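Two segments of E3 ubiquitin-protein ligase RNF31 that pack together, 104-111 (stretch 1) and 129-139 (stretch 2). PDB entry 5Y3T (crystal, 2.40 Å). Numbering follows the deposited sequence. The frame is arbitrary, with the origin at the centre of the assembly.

Stretch 1, residues 104-111: ELQSLGFG
Stretch 2 (129-139) RALTELQRQRL

The end of one helix and the turn after it (104-111) pack on a second helix (129-139) of the same chain, which runs on beyond both ends and is kinked where Q137 N and R138 N lack the bond to the turn before. The contact buries 359 Å² with no hydrogen bond across; the fit is mainly one of apolar shapes, suiting the buried L105, L108, F110, A130 and L131. Stretch 1 is helical through S107; L108 leaves helical angles (-88/14), G109 takes 104/-19, where a CB would jam against the preceding carbonyl, and F110 extends (-121/94). F110 N hydrogen-bonds to L105 O (2.7 Å), closing the turn, and S107 OG to E104 O (3.0 Å). L105 CA lies 7.3 Å from L131 CA, F110 CA 7.5 Å from L134 CA. The main bump, F110 (m, chi2 -77°), points toward a hollow made by L131, L134, buried Q135 and R138. L134 (m, t), pointing toward stretch 1, sets CB over one ring face, 4.1 Å from the F110 centroid, and CD1 3.8 Å from F110 CB; F110 CE1 reaches L134 O at 3.5 Å. F110 CZ touches CG of Q135 (m, t; sideways, end nearer) at 3.4 Å and NE of R138 (m, t, t; toward) at 3.9 Å. L131 (t, p), also sideways with its end nearer, is a wedge: CD1 meets L105 CD2 (3.9 Å) and F110 CD2 (4.2 Å), CD2 meets L108 CD2 (4.2 Å). L105 (m, t) places CD1 4.3 Å from A130 CB, a small sideways apolar patch.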

# COMPACT_ATOMS: atom_id res chain seq x y z
N GLU B 104 9.05 -7.86 8.24
CA GLU B 104 9.73 -6.57 8.42
C GLU B 104 10.15 -6.30 9.87
O GLU B 104 11.30 -5.91 10.14
CB GLU B 104 8.89 -5.40 7.93
CG GLU B 104 9.79 -4.30 7.36
CD GLU B 104 9.13 -2.94 7.21
OE1 GLU B 104 7.87 -2.86 7.23
OE2 GLU B 104 9.88 -1.95 7.05
N LEU B 105 9.23 -6.48 10.81
CA LEU B 105 9.55 -6.19 12.19
C LEU B 105 10.72 -7.04 12.66
O LEU B 105 11.55 -6.57 13.43
CB LEU B 105 8.33 -6.33 13.08
CG LEU B 105 7.34 -5.18 12.86
CD1 LEU B 105 6.05 -5.45 13.61
CD2 LEU B 105 7.90 -3.83 13.30
N GLN B 106 10.80 -8.27 12.16
CA GLN B 106 11.92 -9.18 12.42
C GLN B 106 13.26 -8.64 11.95
O GLN B 106 14.25 -8.71 12.66
CB GLN B 106 11.66 -10.49 11.70
CG GLN B 106 12.80 -11.50 11.75
CD GLN B 106 12.34 -12.78 12.37
OE1 GLN B 106 11.98 -13.73 11.65
NE2 GLN B 106 12.27 -12.81 13.70
N SER B 107 13.29 -8.12 10.75
CA SER B 107 14.51 -7.58 10.18
C SER B 107 14.91 -6.27 10.89
O SER B 107 16.07 -5.91 10.93
CB SER B 107 14.35 -7.38 8.66
OG SER B 107 13.66 -6.16 8.35
N LEU B 108 13.94 -5.59 11.49
CA LEU B 108 14.19 -4.37 12.25
C LEU B 108 14.50 -4.61 13.72
O LEU B 108 14.47 -3.65 14.48
CB LEU B 108 12.98 -3.42 12.13
CG LEU B 108 13.03 -2.41 10.97
CD1 LEU B 108 13.63 -2.98 9.68
CD2 LEU B 108 11.64 -1.84 10.75
N GLY B 109 14.81 -5.85 14.11
CA GLY B 109 15.01 -6.20 15.53
C GLY B 109 13.90 -6.97 16.29
O GLY B 109 14.16 -7.57 17.31
N PHE B 110 12.67 -6.97 15.81
CA PHE B 110 11.53 -7.42 16.62
C PHE B 110 10.78 -8.58 16.03
O PHE B 110 9.89 -8.39 15.21
CB PHE B 110 10.62 -6.22 16.83
CG PHE B 110 11.33 -5.13 17.51
CD1 PHE B 110 11.55 -5.21 18.89
CD2 PHE B 110 11.88 -4.10 16.79
CE1 PHE B 110 12.26 -4.21 19.55
CE2 PHE B 110 12.59 -3.09 17.44
CZ PHE B 110 12.80 -3.16 18.82
N GLY B 111 11.15 -9.79 16.45
CA GLY B 111 10.49 -11.04 16.02
C GLY B 111 9.31 -11.42 16.91
O GLY B 111 9.00 -10.71 17.85
N ARG B 129 2.95 2.06 14.14
CA ARG B 129 2.57 2.09 15.57
C ARG B 129 3.05 0.92 16.38
O ARG B 129 3.38 1.11 17.54
CB ARG B 129 1.08 2.25 15.76
CG ARG B 129 0.67 3.68 15.51
CD ARG B 129 -0.82 3.86 15.57
NE ARG B 129 -1.17 5.19 15.10
CZ ARG B 129 -2.40 5.68 15.06
NH1 ARG B 129 -3.44 4.95 15.46
NH2 ARG B 129 -2.59 6.92 14.61
N ALA B 130 3.13 -0.27 15.79
CA ALA B 130 3.76 -1.40 16.51
C ALA B 130 5.26 -1.15 16.81
O ALA B 130 5.72 -1.34 17.93
CB ALA B 130 3.58 -2.70 15.74
N LEU B 131 6.01 -0.69 15.82
CA LEU B 131 7.45 -0.36 15.99
C LEU B 131 7.74 0.65 17.12
O LEU B 131 8.65 0.45 17.93
CB LEU B 131 7.97 0.22 14.69
CG LEU B 131 9.47 0.37 14.54
CD1 LEU B 131 10.18 -0.97 14.66
CD2 LEU B 131 9.70 1.00 13.18
N THR B 132 6.93 1.72 17.14
CA THR B 132 6.91 2.70 18.23
C THR B 132 6.81 1.95 19.56
O THR B 132 7.76 2.02 20.34
CB THR B 132 5.75 3.72 18.09
OG1 THR B 132 5.88 4.43 16.85
CG2 THR B 132 5.78 4.77 19.20
N GLU B 133 5.74 1.17 19.76
CA GLU B 133 5.46 0.52 21.06
C GLU B 133 6.57 -0.45 21.50
O GLU B 133 6.99 -0.44 22.63
CB GLU B 133 4.07 -0.19 21.06
CG GLU B 133 3.37 -0.24 22.44
CD GLU B 133 2.31 -1.34 22.57
OE1 GLU B 133 1.15 -1.04 22.94
OE2 GLU B 133 2.63 -2.53 22.29
N LEU B 134 7.06 -1.26 20.58
CA LEU B 134 8.15 -2.21 20.81
C LEU B 134 9.50 -1.62 21.21
O LEU B 134 10.34 -2.31 21.78
CB LEU B 134 8.37 -3.04 19.53
CG LEU B 134 7.34 -4.14 19.24
CD1 LEU B 134 7.31 -4.53 17.77
CD2 LEU B 134 7.62 -5.37 20.09
N GLN B 135 9.73 -0.36 20.87
CA GLN B 135 10.99 0.31 21.20
C GLN B 135 10.89 1.26 22.38
O GLN B 135 11.90 1.85 22.79
CB GLN B 135 11.51 1.07 20.01
CG GLN B 135 11.98 0.17 18.89
CD GLN B 135 12.43 0.96 17.68
OE1 GLN B 135 13.53 0.77 17.17
NE2 GLN B 135 11.62 1.88 17.26
N ARG B 136 9.69 1.41 22.94
CA ARG B 136 9.54 2.16 24.16
C ARG B 136 10.56 1.75 25.21
O ARG B 136 11.29 2.61 25.72
CB ARG B 136 8.13 2.06 24.72
CG ARG B 136 7.17 3.00 24.01
CD ARG B 136 6.03 3.53 24.90
NE ARG B 136 5.54 4.73 24.24
CZ ARG B 136 4.75 4.73 23.17
NH1 ARG B 136 4.26 3.59 22.64
NH2 ARG B 136 4.44 5.90 22.62
N GLN B 137 10.67 0.46 25.49
CA GLN B 137 11.64 0.02 26.53
C GLN B 137 13.08 0.42 26.24
O GLN B 137 13.83 0.69 27.16
CB GLN B 137 11.55 -1.48 26.78
CG GLN B 137 10.39 -1.84 27.71
CD GLN B 137 10.53 -3.23 28.34
OE1 GLN B 137 11.24 -4.10 27.82
NE2 GLN B 137 9.85 -3.43 29.46
N ARG B 138 13.45 0.48 24.97
CA ARG B 138 14.79 0.89 24.62
C ARG B 138 15.03 2.36 25.00
O ARG B 138 16.15 2.68 25.37
CB ARG B 138 15.06 0.66 23.13
CG ARG B 138 15.46 -0.74 22.84
CD ARG B 138 15.48 -1.09 21.35
NE ARG B 138 15.84 -2.50 21.25
CZ ARG B 138 17.08 -3.00 21.40
NH1 ARG B 138 18.15 -2.20 21.62
NH2 ARG B 138 17.26 -4.32 21.33
N LEU B 139 14.03 3.24 24.88
CA LEU B 139 14.25 4.70 25.11
C LEU B 139 13.97 5.15 26.54
O LEU B 139 14.40 6.22 26.95
CB LEU B 139 13.49 5.56 24.10
CG LEU B 139 14.00 5.43 22.66
CD1 LEU B 139 13.07 6.10 21.66
CD2 LEU B 139 15.42 5.96 22.51